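Local coordinates for extracellular solute-binding protein, family 5 (Chelativorans sp., PDB 6WM6) that binds EDTA and related aminopolycarboxylates in the periplasm, probably as the substrate-capturing component of an ABC transporter, at residues Q464-P467 with A468-A471; A499-S503 with I504-A508; F134-F137 with W138-N142. All coordinates share one frame; numbering follows the deposited sequence.

In the fold
Interactions 1 and 2 are neighbours, their centres 10 Å apart, and each covers the N-terminal turn of a helix: 467-474 in the first, 504-521 in the second. The two starts pack on one another. Ala468 CB lies 3.6 Å from Ser507 OG, and Phe466 CE1 meets Ile504 CD1 at 3.8 Å. Interaction 3, at the C-terminal end of helix 131-141, stands apart. Its centre is about 21 Å from that of interaction 1 and 25 Å from that of interaction 2, and the nearest atoms are about 11 and 15 Å away. Tyr155 provides a link: it touches Val469, weakly bonds Gln464 NE2 through OH, and follows Ser154, whose OG bonds Gln141 O of interaction 3.

Interaction 1 of 3, residues Q464-P467 with A468-A471; sequences QVFP and AVKA. With EDO (1,2-ethanediol), chain I.
The N-terminus of helix 467-474 is built here, with Phe466 at the N-cap and its carbonyl oxygen turned to the first helical N-H groups. Lys470 N bonds Phe466 O at 3.2 Å, the N-H nearly straight at 167°, and Val469 N adds a weak bond to the same oxygen. Ala471 N to Pro467 O, at 2.9 Å, continues the helical pattern. The ring of Phe466 leads away toward Ile504, but its CB packs on Val469 CG2 (3.7 Å). Gln464 reaches forward over this turn: its chain, extended beyond CG, crosses the Val469 and Lys470 side chains at about a right angle, with OE1 3.4 Å from Val469 CG1 and NE2 3.6 Å from Lys470 CD. A bend at chi2 (65°) brings the lysine tail past the amide, where one water accepts from both Gln464 NE2 and Lys470 NZ. NZ also bonds Gln481 OE1, with Ser462 O a weak third partner. A 1,2-ethanediol, probably from the crystallisation liquor, takes the N-H of Val465 through O1 (2.9 Å). By sharing a water, the Gln464 amide and the Lys470 amine tie the loop to the first helical turn.

Interaction 2 of 3, residues A499-S503 with I504-A508; sequences AAASS and IEESA. With EDO (1,2-ethanediol), chain J.
Ser503 is extended (phi -152°, psi 157°) just before the chain turns into helix 504-521, and its carbonyl oxygen receives Ser507 N at 2.9 Å. The hydroxyl of Ser503 serves the same end from the side chain. Its first torsion swings OG in over the helix start, where it accepts the N-H of Glu506 at 3.0 Å in an almost straight bond (167°), and it also rests against Glu506 CB. Replacement of Ser503 by an alanine would probably leave the Glu506 N-H without its cap and weaken the start of the helix. Glu506 returns the favour one residue earlier in the chain: its side chain is extended, and OE1 takes the N-H of Ser502 at 3.0 Å, approached from above the carboxylate plane. On the way the carboxylate passes the methyl of Ala501, whose CB is 3.5 Å from OE1. That methyl also meets Ser507 CB at 3.9 Å, while Ser507 OG bonds Ala498 O in the preceding helix. Glu505 bends at chi2, bringing OE1 alongside Ser503 CB at 3.3 Å. Two carboxylates beside the first turn would probably interact favourably with the helix dipole. A 1,2-ethanediol, probably from the crystallisation liquor, donates from O1 to Ala501 O. The arrangement is a serine N-cap; the glutamate three residues on takes the N-H of the residue before the cap, so it is not a full capping box, and the whole forms a tight helix-loop-helix link.

Interaction 3 of 3, residues F134-F137 with W138-N142; sequences FIYF and WKTQN
Trp138 donates its backbone N-H to Phe134 O at 3.0 Å, a regular bond of alpha-helix 131-141, whose last turns form this contact. Its indole comes to Ile135 O by the edge, near the ring plane, and sends NE1 out to Ile160 O at the start of strand 160-165. Lys139 follows with N to Ile135 O, and its extended chain runs alongside the isoleucine, pointing the same way, until CE touches CG2 at 3.9 Å. Thr140 N bonds Tyr136 O in the same helical pattern, while the two branches of its side chain do different work. CG2 lies over one face of the Tyr136 ring, 4.0 Å from the centroid and displaced toward the rim, a CH-pi contact; the tyrosine hydroxyl continues to Ser205 of helix 202-212. OG1, turned back to the preceding turn by a chi1 of 69°, donates to Phe137 O at 2.7 Å. The same OG1 accepts from Gln141 NE2 at 2.9 Å, nearly in the amide plane, so one hydroxyl donates to the backbone and accepts from the amide. Gln141, bent at chi2, folds back over the Phe137 ring: CG stands 3.6 Å from the centroid, and the amide stacks on the ring with planes 7° apart. With NE2 bonded to both Thr140 OG1 and Tyr206 OH, the amide probably has little freedom to turn. His157 meets the Phe137 ring edge-to-face, and Gln141 N makes a weak bond to Phe137 O as the helix ends. Asn142, already in the loop, turns its side chain back on the start of the segment, where ND2, bonded to Asp145 OD2, sits 3.3 Å above the plane of the Trp138 ring, over its centre.

Interaction 1 of 3, residues Q464-P467 with A468-A471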
loop_
_atom_site.group_PDB
_atom_site.type_symbol
_atom_site.label_atom_id
_atom_site.label_comp_id
_atom_site.label_asym_id
_atom_site.label_seq_id
_atom_site.Cartn_x
_atom_site.Cartn_y
_atom_site.Cartn_z
ATOM N N GLN A 464 1.481 5.564 2.649
ATOM C CA GLN A 464 2.532 6.001 1.746
ATOM C C GLN A 464 3.649 6.699 2.514
ATOM O O GLN A 464 3.520 7.101 3.678
ATOM C CB GLN A 464 1.937 6.953 0.694
ATOM C CG GLN A 464 0.921 6.278 -0.184
ATOM C CD GLN A 464 0.189 7.267 -1.076
ATOM O OE1 GLN A 464 0.653 8.404 -1.276
ATOM N NE2 GLN A 464 -0.947 6.838 -1.632
ATOM N N VAL A 465 4.767 6.910 1.807
ATOM C CA VAL A 465 5.903 7.590 2.398
ATOM C C VAL A 465 5.569 9.027 2.757
ATOM O O VAL A 465 6.111 9.568 3.727
ATOM C CB VAL A 465 7.109 7.529 1.437
ATOM C CG1 VAL A 465 8.227 8.452 1.896
ATOM C CG2 VAL A 465 7.612 6.096 1.342
ATOM N N PHE A 466 4.670 9.676 1.990
ATOM C CA PHE A 466 4.250 11.049 2.273
ATOM C C PHE A 466 2.830 11.037 2.814
ATOM O O PHE A 466 1.863 10.957 2.033
ATOM C CB PHE A 466 4.329 11.904 1.003
ATOM C CG PHE A 466 5.702 11.961 0.413
ATOM C CD1 PHE A 466 6.681 12.723 1.008
ATOM C CD2 PHE A 466 6.001 11.248 -0.728
ATOM C CE1 PHE A 466 7.968 12.771 0.460
ATOM C CE2 PHE A 466 7.280 11.300 -1.279
ATOM C CZ PHE A 466 8.244 12.050 -0.671
ATOM N N PRO A 467 2.643 11.140 4.125
ATOM C CA PRO A 467 1.279 11.146 4.678
ATOM C C PRO A 467 0.353 12.152 4.045
ATOM O O PRO A 467 -0.844 11.863 3.872
ATOM C CB PRO A 467 1.522 11.435 6.165
ATOM C CG PRO A 467 2.826 10.761 6.436
ATOM C CD PRO A 467 3.667 11.028 5.186
ATOM N N ALA A 468 0.853 13.333 3.659
ATOM C CA ALA A 468 -0.035 14.351 3.111
ATOM C C ALA A 468 -0.557 13.958 1.741
ATOM O O ALA A 468 -1.663 14.363 1.369
ATOM C CB ALA A 468 0.684 15.691 3.014
ATOM N N VAL A 469 0.229 13.194 0.973
ATOM C CA VAL A 469 -0.223 12.720 -0.334
ATOM C C VAL A 469 -1.315 11.678 -0.157
ATOM O O VAL A 469 -2.376 11.744 -0.791
ATOM C CB VAL A 469 0.958 12.200 -1.168
ATOM C CG1 VAL A 469 0.438 11.597 -2.495
ATOM C CG2 VAL A 469 1.943 13.335 -1.442
ATOM N N LYS A 470 -1.101 10.730 0.754
ATOM C CA LYS A 470 -2.131 9.729 1.002
ATOM C C LYS A 470 -3.402 10.378 1.512
ATOM O O LYS A 470 -4.515 10.022 1.094
ATOM C CB LYS A 470 -1.636 8.690 2.010
ATOM C CG LYS A 470 -2.667 7.637 2.427
ATOM C CD LYS A 470 -3.053 6.785 1.248
ATOM C CE LYS A 470 -3.978 5.645 1.660
ATOM N NZ LYS A 470 -4.178 4.744 0.522
ATOM N N ALA A 471 -3.266 11.347 2.410
ATOM C CA ALA A 471 -4.440 11.977 2.995
ATOM C C ALA A 471 -5.304 12.636 1.942
ATOM O O ALA A 471 -6.540 12.629 2.059
ATOM C CB ALA A 471 -3.994 12.989 4.047
HETATM C C1 EDO I . 4.881 5.119 -2.005
HETATM O O1 EDO I . 4.795 6.112 -0.978
HETATM C C2 EDO I . 4.580 3.745 -1.423
HETATM O O2 EDO I . 3.218 3.660 -0.975
HETATM O O HOH W 1 -1.783 4.050 -0.992
#

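Interaction 2 of 3, residues A499-S503 with I504-A508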
loop_
_atom_site.group_PDB
_atom_site.type_symbol
_atom_site.label_atom_id
_atom_site.label_comp_id
_atom_site.label_asym_id
_atom_site.label_seq_id
_atom_site.Cartn_x
_atom_site.Cartn_y
_atom_site.Cartn_z
ATOM N N ALA A 499 0.930 19.256 1.830
ATOM C CA ALA A 499 1.488 18.710 0.598
ATOM C C ALA A 499 2.405 19.687 -0.110
ATOM O O ALA A 499 3.152 19.276 -1.004
ATOM C CB ALA A 499 0.348 18.271 -0.322
ATOM N N ALA A 500 2.377 20.963 0.275
ATOM C CA ALA A 500 3.240 21.997 -0.273
ATOM C C ALA A 500 4.484 22.248 0.561
ATOM O O ALA A 500 5.309 23.092 0.175
ATOM C CB ALA A 500 2.458 23.295 -0.428
ATOM N N ALA A 501 4.650 21.554 1.688
ATOM C CA ALA A 501 5.762 21.789 2.595
ATOM C C ALA A 501 7.079 21.357 1.967
ATOM O O ALA A 501 7.126 20.609 0.993
ATOM C CB ALA A 501 5.523 21.027 3.905
ATOM N N SER A 502 8.184 21.821 2.562
ATOM C CA SER A 502 9.517 21.552 2.028
ATOM C C SER A 502 10.219 20.376 2.694
ATOM O O SER A 502 11.339 20.031 2.298
ATOM C CB SER A 502 10.397 22.795 2.118
ATOM O OG SER A 502 10.486 23.274 3.434
ATOM N N SER A 503 9.606 19.753 3.697
ATOM C CA SER A 503 10.168 18.566 4.305
ATOM C C SER A 503 9.036 17.712 4.860
ATOM O O SER A 503 7.949 18.211 5.143
ATOM C CB SER A 503 11.127 18.882 5.464
ATOM O OG SER A 503 10.491 19.541 6.526
ATOM N N ILE A 504 9.307 16.423 5.022
ATOM C CA ILE A 504 8.333 15.519 5.626
ATOM C C ILE A 504 8.000 15.967 7.046
ATOM O O ILE A 504 6.848 15.849 7.487
ATOM C CB ILE A 504 8.818 14.067 5.556
ATOM C CG1 ILE A 504 8.839 13.565 4.112
ATOM C CG2 ILE A 504 7.879 13.148 6.350
ATOM C CD1 ILE A 504 9.327 12.134 3.960
ATOM N N GLU A 505 8.985 16.513 7.763
ATOM C CA GLU A 505 8.774 16.939 9.132
ATOM C C GLU A 505 7.859 18.149 9.213
ATOM O O GLU A 505 6.944 18.184 10.040
ATOM C CB GLU A 505 10.128 17.286 9.779
ATOM C CG GLU A 505 11.136 16.148 9.874
ATOM C CD GLU A 505 12.066 16.050 8.690
ATOM O OE1 GLU A 505 11.685 16.398 7.552
ATOM O OE2 GLU A 505 13.229 15.603 8.857
ATOM N N GLU A 506 8.105 19.161 8.383
ATOM C CA GLU A 506 7.206 20.306 8.350
ATOM C C GLU A 506 5.813 19.870 7.913
ATOM O O GLU A 506 4.807 20.303 8.480
ATOM C CB GLU A 506 7.734 21.378 7.405
ATOM C CG GLU A 506 6.840 22.612 7.281
ATOM C CD GLU A 506 7.194 23.524 6.116
ATOM O OE1 GLU A 506 8.016 23.131 5.256
ATOM O OE2 GLU A 506 6.592 24.617 6.057
ATOM N N SER A 507 5.744 18.997 6.903
ATOM C CA SER A 507 4.461 18.488 6.440
ATOM C C SER A 507 3.706 17.856 7.585
ATOM O O SER A 507 2.498 18.065 7.735
ATOM C CB SER A 507 4.719 17.486 5.337
ATOM O OG SER A 507 3.500 17.096 4.709
ATOM N N ALA A 508 4.397 17.059 8.393
ATOM C CA ALA A 508 3.745 16.369 9.498
ATOM C C ALA A 508 3.242 17.339 10.548
ATOM O O ALA A 508 2.155 17.151 11.103
ATOM C CB ALA A 508 4.714 15.379 10.135
HETATM C C1 EDO J . 8.914 21.318 -1.788
HETATM O O1 EDO J . 8.048 22.369 -1.321
HETATM C C2 EDO J . 10.232 21.893 -2.305
HETATM O O2 EDO J . 11.060 22.332 -1.207
#

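Interaction 3 of 3, residues F134-F137 with W138-N142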
loop_
_atom_site.group_PDB
_atom_site.type_symbol
_atom_site.label_atom_id
_atom_site.label_comp_id
_atom_site.label_asym_id
_atom_site.label_seq_id
_atom_site.Cartn_x
_atom_site.Cartn_y
_atom_site.Cartn_z
ATOM N N PHE A 134 10.391 9.954 -19.559
ATOM C CA PHE A 134 9.813 10.806 -18.522
ATOM C C PHE A 134 8.605 11.558 -19.074
ATOM O O PHE A 134 7.566 11.631 -18.417
ATOM C CB PHE A 134 10.861 11.802 -17.990
ATOM C CG PHE A 134 11.827 11.216 -16.987
ATOM C CD1 PHE A 134 12.790 10.299 -17.376
ATOM C CD2 PHE A 134 11.783 11.613 -15.662
ATOM C CE1 PHE A 134 13.680 9.770 -16.442
ATOM C CE2 PHE A 134 12.669 11.092 -14.722
ATOM C CZ PHE A 134 13.614 10.171 -15.125
ATOM N N ILE A 135 8.725 12.125 -20.278
ATOM C CA ILE A 135 7.650 12.929 -20.848
ATOM C C ILE A 135 6.418 12.078 -21.122
ATOM O O ILE A 135 5.288 12.493 -20.813
ATOM C CB ILE A 135 8.161 13.667 -22.104
ATOM C CG1 ILE A 135 9.125 14.767 -21.661
ATOM C CG2 ILE A 135 7.011 14.259 -22.891
ATOM C CD1 ILE A 135 9.960 15.350 -22.781
ATOM N N TYR A 136 6.601 10.878 -21.685
ATOM C CA TYR A 136 5.453 10.004 -21.913
ATOM C C TYR A 136 4.728 9.715 -20.605
ATOM O O TYR A 136 3.501 9.861 -20.510
ATOM C CB TYR A 136 5.883 8.701 -22.595
ATOM C CG TYR A 136 4.762 7.703 -22.755
ATOM C CD1 TYR A 136 3.928 7.751 -23.863
ATOM C CD2 TYR A 136 4.521 6.729 -21.805
ATOM C CE1 TYR A 136 2.885 6.830 -24.019
ATOM C CE2 TYR A 136 3.486 5.821 -21.939
ATOM C CZ TYR A 136 2.672 5.877 -23.047
ATOM O OH TYR A 136 1.647 4.966 -23.156
ATOM N N PHE A 137 5.463 9.312 -19.573
ATOM C CA PHE A 137 4.785 8.958 -18.334
ATOM C C PHE A 137 4.051 10.149 -17.738
ATOM O O PHE A 137 2.891 10.035 -17.314
ATOM C CB PHE A 137 5.768 8.382 -17.326
ATOM C CG PHE A 137 5.101 7.817 -16.103
ATOM C CD1 PHE A 137 4.165 6.805 -16.227
ATOM C CD2 PHE A 137 5.368 8.318 -14.845
ATOM C CE1 PHE A 137 3.534 6.273 -15.130
ATOM C CE2 PHE A 137 4.742 7.785 -13.720
ATOM C CZ PHE A 137 3.825 6.761 -13.864
ATOM N N TRP A 138 4.725 11.305 -17.675
ATOM C CA TRP A 138 4.075 12.521 -17.188
ATOM C C TRP A 138 2.792 12.832 -17.948
ATOM O O TRP A 138 1.762 13.144 -17.334
ATOM C CB TRP A 138 5.067 13.681 -17.307
ATOM C CG TRP A 138 4.505 15.074 -17.113
ATOM C CD1 TRP A 138 3.987 15.601 -15.978
ATOM C CD2 TRP A 138 4.467 16.106 -18.099
ATOM N NE1 TRP A 138 3.600 16.913 -16.201
ATOM C CE2 TRP A 138 3.904 17.241 -17.491
ATOM C CE3 TRP A 138 4.875 16.184 -19.439
ATOM C CZ2 TRP A 138 3.712 18.439 -18.171
ATOM C CZ3 TRP A 138 4.684 17.365 -20.116
ATOM C CH2 TRP A 138 4.110 18.488 -19.480
ATOM N N LYS A 139 2.820 12.708 -19.277
ATOM C CA LYS A 139 1.616 12.985 -20.061
ATOM C C LYS A 139 0.490 12.010 -19.737
ATOM O O LYS A 139 -0.677 12.407 -19.729
ATOM C CB LYS A 139 1.927 12.982 -21.561
ATOM C CG LYS A 139 2.706 14.209 -21.996
ATOM C CD LYS A 139 2.823 14.323 -23.510
ATOM C CE LYS A 139 3.536 15.621 -23.869
ATOM N NZ LYS A 139 3.596 15.871 -25.338
ATOM N N THR A 140 0.807 10.748 -19.430
ATOM C CA THR A 140 -0.259 9.823 -19.054
ATOM C C THR A 140 -0.824 10.133 -17.673
ATOM O O THR A 140 -1.968 9.773 -17.385
ATOM C CB THR A 140 0.181 8.345 -19.080
ATOM O OG1 THR A 140 1.112 8.062 -18.020
ATOM C CG2 THR A 140 0.776 7.959 -20.426
ATOM N N GLN A 141 -0.032 10.758 -16.792
ATOM C CA GLN A 141 -0.405 10.919 -15.392
ATOM C C GLN A 141 -0.882 12.316 -15.026
ATOM O O GLN A 141 -1.362 12.492 -13.899
ATOM C CB GLN A 141 0.786 10.584 -14.484
ATOM C CG GLN A 141 1.358 9.182 -14.632
ATOM C CD GLN A 141 0.341 8.091 -14.373
ATOM O OE1 GLN A 141 -0.149 7.919 -13.243
ATOM N NE2 GLN A 141 -0.006 7.355 -15.416
ATOM N N ASN A 142 -0.733 13.300 -15.899
ATOM C CA ASN A 142 -0.905 14.702 -15.487
ATOM C C ASN A 142 -2.328 15.228 -15.623
ATOM O O ASN A 142 -2.549 16.411 -15.349
ATOM C CB ASN A 142 0.096 15.624 -16.191
ATOM C CG ASN A 142 -0.182 15.814 -17.669
ATOM O OD1 ASN A 142 -1.281 15.541 -18.161
ATOM N ND2 ASN A 142 0.808 16.310 -18.385
#